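Local coordinates for RimK domain protein ATP-grasp (Sphaerobacter thermophilus, PDB 5I47) that is a RimK-type ATP-grasp enzyme that probably binds ATP and may act as an amino-acid ligase, as related lysine-biosynthesis and ribosomal S6 glutamate ligases do, at residues B[255-260]-B[265-270]; B[209-214]-B[261-266]. One frame throughout, in Å; residues are numbered along the deposited sequence.

Interaction 1 of 2, residues B[255-260]-B[265-270]; sequences VDFRSL and VDVAGM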
ATOM      1  N   VAL B 255       1.233  13.390 -16.032  1.00 37.60           N
ATOM      2  CA  VAL B 255       0.725  14.661 -15.528  1.00 36.48           C
ATOM      3  C   VAL B 255       1.121  15.813 -16.439  1.00 41.77           C
ATOM      4  O   VAL B 255       0.297  16.670 -16.768  1.00 38.64           O
ATOM      5  CB  VAL B 255       1.217  14.892 -14.084  1.00 32.04           C
ATOM      6  CG1 VAL B 255       0.808  16.269 -13.601  1.00 30.62           C
ATOM      7  CG2 VAL B 255       0.665  13.819 -13.155  1.00 28.08           C
ATOM      8  N   ASP B 256       2.383  15.847 -16.866  1.00 51.45           N
ATOM      9  CA  ASP B 256       2.898  16.901 -17.733  1.00 56.49           C
ATOM     10  C   ASP B 256       3.049  16.352 -19.147  1.00 56.04           C
ATOM     11  O   ASP B 256       3.981  15.592 -19.426  1.00 55.96           O
ATOM     12  CB  ASP B 256       4.239  17.426 -17.222  1.00 63.67           C
ATOM     13  CG  ASP B 256       4.282  17.558 -15.716  1.00 74.66           C
ATOM     14  OD1 ASP B 256       3.309  18.084 -15.132  1.00 78.39           O
ATOM     15  OD2 ASP B 256       5.290  17.128 -15.115  1.00 78.41           O
ATOM     16  N   PHE B 257       2.135  16.731 -20.039  1.00 54.85           N
ATOM     17  CA  PHE B 257       2.340  16.544 -21.470  1.00 53.08           C
ATOM     18  C   PHE B 257       2.271  17.880 -22.201  1.00 58.59           C
ATOM     19  O   PHE B 257       1.869  17.950 -23.364  1.00 61.45           O
ATOM     20  CB  PHE B 257       1.354  15.530 -22.055  1.00 43.42           C
ATOM     21  CG  PHE B 257      -0.096  15.855 -21.817  1.00 40.47           C
ATOM     22  CD1 PHE B 257      -0.818  16.592 -22.741  1.00 42.75           C
ATOM     23  CD2 PHE B 257      -0.750  15.375 -20.694  1.00 37.47           C
ATOM     24  CE1 PHE B 257      -2.157  16.869 -22.537  1.00 42.54           C
ATOM     25  CE2 PHE B 257      -2.088  15.652 -20.481  1.00 35.55           C
ATOM     26  CZ  PHE B 257      -2.792  16.397 -21.404  1.00 40.29           C
ATOM     27  N   ARG B 258       2.683  18.947 -21.510  1.00 60.24           N
ATOM     28  CA  ARG B 258       2.704  20.285 -22.093  1.00 56.03           C
ATOM     29  C   ARG B 258       3.690  20.366 -23.250  1.00 53.73           C
ATOM     30  O   ARG B 258       3.334  20.773 -24.362  1.00 52.38           O
ATOM     31  CB  ARG B 258       3.069  21.301 -21.010  1.00 55.41           C
ATOM     32  CG  ARG B 258       2.352  22.631 -21.087  1.00 59.14           C
ATOM     33  CD  ARG B 258       2.864  23.563 -19.998  1.00 61.84           C
ATOM     34  NE  ARG B 258       2.806  22.943 -18.676  1.00 64.61           N
ATOM     35  CZ  ARG B 258       1.998  23.334 -17.696  1.00 67.72           C
ATOM     36  NH1 ARG B 258       1.177  24.359 -17.875  1.00 68.52           N
ATOM     37  NH2 ARG B 258       2.018  22.709 -16.528  1.00 69.92           N
ATOM     38  N   SER B 259       4.945  19.981 -22.997  1.00 53.49           N
ATOM     39  CA  SER B 259       5.991  20.102 -24.007  1.00 55.62           C
ATOM     40  C   SER B 259       5.674  19.275 -25.246  1.00 59.36           C
ATOM     41  O   SER B 259       5.882  19.733 -26.376  1.00 62.20           O
ATOM     42  CB  SER B 259       7.334  19.677 -23.412  1.00 58.78           C
ATOM     43  OG  SER B 259       8.317  19.524 -24.422  1.00 63.06           O
ATOM     44  N   LEU B 260       5.171  18.053 -25.057  1.00 58.55           N
ATOM     45  CA  LEU B 260       4.912  17.184 -26.200  1.00 54.61           C
ATOM     46  C   LEU B 260       3.747  17.702 -27.036  1.00 50.62           C
ATOM     47  O   LEU B 260       3.783  17.628 -28.268  1.00 49.88           O
ATOM     48  CB  LEU B 260       4.650  15.755 -25.724  1.00 56.34           C
ATOM     49  CG  LEU B 260       4.743  14.682 -26.810  1.00 60.39           C
ATOM     50  CD1 LEU B 260       6.120  14.695 -27.456  1.00 60.97           C
ATOM     51  CD2 LEU B 260       4.425  13.304 -26.248  1.00 60.99           C
ATOM     52  N   VAL B 265       2.111  17.005 -31.314  1.00 50.62           N
ATOM     53  CA  VAL B 265       1.632  15.683 -30.929  1.00 45.80           C
ATOM     54  C   VAL B 265       0.333  15.847 -30.152  1.00 44.51           C
ATOM     55  O   VAL B 265       0.306  16.465 -29.082  1.00 49.43           O
ATOM     56  CB  VAL B 265       2.685  14.937 -30.104  1.00 46.86           C
ATOM     57  CG1 VAL B 265       2.194  13.536 -29.763  1.00 47.85           C
ATOM     58  CG2 VAL B 265       4.006  14.877 -30.857  1.00 49.98           C
ATOM     59  N   ASP B 266      -0.756  15.300 -30.693  1.00 38.84           N
ATOM     60  CA  ASP B 266      -2.085  15.459 -30.102  1.00 39.64           C
ATOM     61  C   ASP B 266      -2.227  14.512 -28.907  1.00 45.93           C
ATOM     62  O   ASP B 266      -2.992  13.545 -28.914  1.00 49.55           O
ATOM     63  CB  ASP B 266      -3.156  15.211 -31.155  1.00 39.14           C
ATOM     64  CG  ASP B 266      -4.557  15.492 -30.646  1.00 45.22           C
ATOM     65  OD1 ASP B 266      -4.694  16.201 -29.626  1.00 47.06           O
ATOM     66  OD2 ASP B 266      -5.524  15.005 -31.272  1.00 48.23           O
ATOM     67  N   VAL B 267      -1.465  14.815 -27.851  1.00 45.27           N
ATOM     68  CA  VAL B 267      -1.456  13.950 -26.673  1.00 44.00           C
ATOM     69  C   VAL B 267      -2.834  13.914 -26.028  1.00 38.34           C
ATOM     70  O   VAL B 267      -3.334  12.845 -25.656  1.00 33.61           O
ATOM     71  CB  VAL B 267      -0.381  14.407 -25.668  1.00 48.34           C
ATOM     72  CG1 VAL B 267      -0.344  13.458 -24.476  1.00 51.63           C
ATOM     73  CG2 VAL B 267       0.982  14.485 -26.336  1.00 45.05           C
ATOM     74  N   ALA B 268      -3.471  15.079 -25.889  1.00 39.56           N
ATOM     75  CA  ALA B 268      -4.793  15.137 -25.275  1.00 39.71           C
ATOM     76  C   ALA B 268      -5.819  14.363 -26.093  1.00 36.15           C
ATOM     77  O   ALA B 268      -6.724  13.734 -25.533  1.00 34.81           O
ATOM     78  CB  ALA B 268      -5.227  16.592 -25.102  1.00 39.22           C
ATOM     79  N   GLY B 269      -5.695  14.395 -27.420  1.00 36.82           N
ATOM     80  CA  GLY B 269      -6.622  13.647 -28.253  1.00 37.64           C
ATOM     81  C   GLY B 269      -6.495  12.149 -28.061  1.00 39.83           C
ATOM     82  O   GLY B 269      -7.499  11.439 -27.955  1.00 41.44           O
HETATM   83  N   MSE B 270      -5.265  11.651 -28.002  1.00 44.49           N
HETATM   84  CA  MSE B 270      -5.014  10.233 -27.779  1.00 45.50           C
HETATM   85  C   MSE B 270      -5.562   9.771 -26.434  1.00 44.34           C
HETATM   86  O   MSE B 270      -6.126   8.683 -26.323  1.00 43.82           O
HETATM   87  CB  MSE B 270      -3.517   9.947 -27.855  1.00 49.88           C
HETATM   88  CG  MSE B 270      -2.884  10.354 -29.166  1.00 56.84           C
HETATM   89 SE   MSE B 270      -0.947  10.183 -29.118  1.00 70.91          SE
HETATM   90  CE  MSE B 270      -0.826   8.255 -28.801  1.00 71.36           C
TER
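Phe-257 faces Val-267 and Leu-260 faces Val-265 where the start of helix 258-262 and the turn leading into helix 267-275 come together, with CA atoms 6.9 Å apart in the first pair and 5.9 Å in the second. The Phe-257 side chain slides antiparallel past Val-267, bringing its CG to 3.6 Å from Val-267 CG1. A chi1 of 56°, putting CG between the backbone N and the carbonyl carbon, directs the ring to this side, and its CE1 reaches Ala-268 CB at 4.0 Å. The other branch of Val-267 serves Leu-260: CG2 lies 3.6 Å from Leu-260 CD2, the side chains crossing at about a right angle. Val-265 CB meets Leu-260 CG at 3.9 Å and Leu-260 O at 3.4 Å. Asp-266 N-caps helix 267-275, its OD1 accepting from Gly-269 N (3.0 Å) from 63° above the carboxylate plane. Leu-21 of helix 16-27 packs on Phe-257, Val-184 and Ala-191 of the five-stranded antiparallel ATP-grasp sheet on Leu-260. Were Phe-257 an alanine, Val-267 CG1 and Ala-268 CB would probably lose their aromatic partner, and a gap would open toward helix 16-27. Without a cross-segment hydrogen bond, the pairing rests on largely buried, mainly apolar packing.

Interaction 2 of 2, residues B[209-214]-B[261-266]; sequences YEAYTG and SGRGVD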
ATOM      1  N   TYR B 209      11.158  19.078 -20.594  1.00 79.07           N
ATOM      2  CA  TYR B 209      11.378  17.920 -21.452  1.00 79.21           C
ATOM      3  C   TYR B 209      11.494  18.352 -22.908  1.00 84.66           C
ATOM      4  O   TYR B 209      10.607  19.034 -23.435  1.00 83.79           O
ATOM      5  CB  TYR B 209      10.253  16.896 -21.287  1.00 69.77           C
ATOM      6  CG  TYR B 209      10.318  16.147 -19.973  1.00 58.31           C
ATOM      7  CD1 TYR B 209      11.272  15.157 -19.765  1.00 54.49           C
ATOM      8  CD2 TYR B 209       9.435  16.436 -18.941  1.00 53.95           C
ATOM      9  CE1 TYR B 209      11.343  14.475 -18.568  1.00 56.12           C
ATOM     10  CE2 TYR B 209       9.496  15.757 -17.740  1.00 55.43           C
ATOM     11  CZ  TYR B 209      10.452  14.778 -17.560  1.00 61.24           C
ATOM     12  OH  TYR B 209      10.516  14.098 -16.364  1.00 70.31           O
ATOM     13  N   GLU B 210      12.584  17.941 -23.552  1.00 91.67           N
ATOM     14  CA  GLU B 210      12.894  18.273 -24.935  1.00 91.70           C
ATOM     15  C   GLU B 210      12.827  17.017 -25.796  1.00 86.84           C
ATOM     16  O   GLU B 210      13.060  15.905 -25.313  1.00 85.08           O
ATOM     17  CB  GLU B 210      14.285  18.911 -25.031  1.00 94.96           C
ATOM     18  CG  GLU B 210      14.769  19.216 -26.436  1.00 99.44           C
ATOM     19  CD  GLU B 210      16.278  19.297 -26.511  1.00103.55           C
ATOM     20  OE1 GLU B 210      16.922  19.288 -25.439  1.00102.81           O
ATOM     21  OE2 GLU B 210      16.820  19.357 -27.635  1.00107.03           O
ATOM     22  N   ALA B 211      12.500  17.200 -27.076  1.00 82.23           N
ATOM     23  CA  ALA B 211      12.410  16.076 -27.997  1.00 74.55           C
ATOM     24  C   ALA B 211      13.737  15.328 -28.069  1.00 69.19           C
ATOM     25  O   ALA B 211      14.813  15.932 -28.061  1.00 67.40           O
ATOM     26  CB  ALA B 211      12.000  16.560 -29.388  1.00 70.52           C
ATOM     27  N   TYR B 212      13.649  14.003 -28.135  1.00 67.16           N
ATOM     28  CA  TYR B 212      14.834  13.156 -28.105  1.00 66.98           C
ATOM     29  C   TYR B 212      15.605  13.273 -29.414  1.00 74.17           C
ATOM     30  O   TYR B 212      15.049  13.069 -30.497  1.00 74.24           O
ATOM     31  CB  TYR B 212      14.424  11.705 -27.849  1.00 62.84           C
ATOM     32  CG  TYR B 212      15.568  10.720 -27.723  1.00 59.79           C
ATOM     33  CD1 TYR B 212      16.433  10.760 -26.636  1.00 58.91           C
ATOM     34  CD2 TYR B 212      15.762   9.730 -28.679  1.00 58.15           C
ATOM     35  CE1 TYR B 212      17.472   9.851 -26.514  1.00 57.32           C
ATOM     36  CE2 TYR B 212      16.797   8.817 -28.565  1.00 57.59           C
ATOM     37  CZ  TYR B 212      17.649   8.883 -27.482  1.00 56.15           C
ATOM     38  OH  TYR B 212      18.676   7.976 -27.373  1.00 55.44           O
ATOM     39  N   THR B 213      16.892  13.601 -29.309  1.00 86.15           N
ATOM     40  CA  THR B 213      17.727  13.810 -30.486  1.00 91.08           C
ATOM     41  C   THR B 213      18.704  12.656 -30.681  1.00 92.17           C
ATOM     42  O   THR B 213      19.914  12.872 -30.805  1.00 92.46           O
ATOM     43  CB  THR B 213      18.490  15.134 -30.374  1.00 92.46           C
ATOM     44  OG1 THR B 213      19.235  15.157 -29.149  1.00 95.65           O
ATOM     45  CG2 THR B 213      17.526  16.314 -30.400  1.00 91.69           C
ATOM     46  N   GLY B 214      18.189  11.429 -30.712  1.00 90.62           N
ATOM     47  CA  GLY B 214      19.019  10.260 -30.922  1.00 91.18           C
ATOM     48  C   GLY B 214      18.304   9.202 -31.733  1.00 89.49           C
ATOM     49  O   GLY B 214      17.300   9.496 -32.387  1.00 91.11           O
ATOM     50  N   SER B 261       2.707  18.234 -26.386  1.00 49.11           N
ATOM     51  CA  SER B 261       1.622  18.881 -27.116  1.00 53.27           C
ATOM     52  C   SER B 261       2.104  20.094 -27.897  1.00 59.35           C
ATOM     53  O   SER B 261       1.496  20.452 -28.912  1.00 57.31           O
ATOM     54  CB  SER B 261       0.508  19.298 -26.158  1.00 54.13           C
ATOM     55  OG  SER B 261      -0.377  18.226 -25.899  1.00 57.49           O
ATOM     56  N   GLY B 262       3.187  20.731 -27.445  1.00 68.65           N
ATOM     57  CA  GLY B 262       3.710  21.881 -28.161  1.00 69.39           C
ATOM     58  C   GLY B 262       4.221  21.531 -29.544  1.00 71.04           C
ATOM     59  O   GLY B 262       4.099  22.325 -30.479  1.00 77.50           O
ATOM     60  N   ARG B 263       4.798  20.338 -29.700  1.00 61.61           N
ATOM     61  CA  ARG B 263       5.338  19.913 -30.985  1.00 55.82           C
ATOM     62  C   ARG B 263       4.297  19.223 -31.857  1.00 56.49           C
ATOM     63  O   ARG B 263       4.641  18.338 -32.653  1.00 60.12           O
ATOM     64  CB  ARG B 263       6.552  19.013 -30.772  1.00 54.23           C
ATOM     65  CG  ARG B 263       7.510  19.543 -29.729  1.00 54.05           C
ATOM     66  CD  ARG B 263       8.759  18.694 -29.634  1.00 58.49           C
ATOM     67  NE  ARG B 263       9.357  18.793 -28.308  1.00 64.65           N
ATOM     68  CZ  ARG B 263       9.320  17.823 -27.401  1.00 68.54           C
ATOM     69  NH1 ARG B 263       8.730  16.671 -27.687  1.00 74.05           N
ATOM     70  NH2 ARG B 263       9.876  18.002 -26.212  1.00 67.11           N
ATOM     71  N   GLY B 264       3.025  19.604 -31.726  1.00 53.47           N
ATOM     72  CA  GLY B 264       1.976  19.096 -32.583  1.00 52.45           C
ATOM     73  C   GLY B 264       1.502  17.694 -32.278  1.00 51.40           C
ATOM     74  O   GLY B 264       0.566  17.223 -32.937  1.00 52.54           O
ATOM     75  N   VAL B 265       2.111  17.005 -31.314  1.00 50.62           N
ATOM     76  CA  VAL B 265       1.632  15.683 -30.929  1.00 45.80           C
ATOM     77  C   VAL B 265       0.333  15.847 -30.152  1.00 44.51           C
ATOM     78  O   VAL B 265       0.306  16.465 -29.082  1.00 49.43           O
ATOM     79  CB  VAL B 265       2.685  14.937 -30.104  1.00 46.86           C
ATOM     80  CG1 VAL B 265       2.194  13.536 -29.763  1.00 47.85           C
ATOM     81  CG2 VAL B 265       4.006  14.877 -30.857  1.00 49.98           C
ATOM     82  N   ASP B 266      -0.756  15.300 -30.693  1.00 38.84           N
ATOM     83  CA  ASP B 266      -2.085  15.459 -30.102  1.00 39.64           C
ATOM     84  C   ASP B 266      -2.227  14.512 -28.907  1.00 45.93           C
ATOM     85  O   ASP B 266      -2.992  13.545 -28.914  1.00 49.55           O
ATOM     86  CB  ASP B 266      -3.156  15.211 -31.155  1.00 39.14           C
ATOM     87  CG  ASP B 266      -4.557  15.492 -30.646  1.00 45.22           C
ATOM     88  OD1 ASP B 266      -4.694  16.201 -29.626  1.00 47.06           O
ATOM     89  OD2 ASP B 266      -5.524  15.005 -31.272  1.00 48.23           O
TER
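Tyr-209 O accepts a hydrogen bond from Ser-259 OG on helix 258-262, and Arg-263 NH2 lies 3.1 Å from the same Tyr-209 O, which stands near the plane of the guanidinium at its edge. Ala-211 supplies the apolar half of the contact. Its methyl CB sits 3.5 Å above the guanidinium plane, over the centre of the group, and is 3.6 Å from both CZ and NE of Arg-263, so the flat cation is laid against a methyl group. Ala-211 N lies over the same face, 2.9 Å from Arg-263 NH2; both atoms are donors, so their N-H groups compete for the space, and this unfavourable approach leaves the exact position of NH2 doubtful. The side chain of Arg-263 gets there with CG anti to its own carbonyl carbon (chi1 -45°) and an extended run from CG to NE, which carries the charge from the chain just after Ser-261 and Gly-262 across to the strand. That strand, 209-211, is an outermost strand of the five-stranded antiparallel sheet of the ATP-grasp region, paired with strand 190-196 through backbone bonds of Glu-210 with Gln-195 and Tyr-212 with Ile-193. From strand 190-196, Glu-194 forms a long, weak ion pair with Arg-263 NH2, which may partly offset the positive charge at this surface contact.

How the interactions relate
From the N terminus, the chain passes strand 209-211, helix 216-230 and strands 235-241 and 246-253 before reaching helix 258-262. Interaction 2 closes that excursion, with 46 residues between its segments, and ties the sheet edge to Arg-263, just past Gly-262. Interaction 1 closes a far shorter turn, four residues long, between helix 258-262 and helix 267-275. The two cross: segment 255-260 falls inside the interval spanned by interaction 2, and segment 265-270 runs beyond it. They share Val-265 and Asp-266, their centres lie 9 Å apart, and Ser-261 OG packs on Val-267 CB at 3.8 Å. A probable hydrogen bond, Ser-259 OG to Tyr-209 O at 2.5 Å, joins the helix of interaction 1 to the strand of interaction 2.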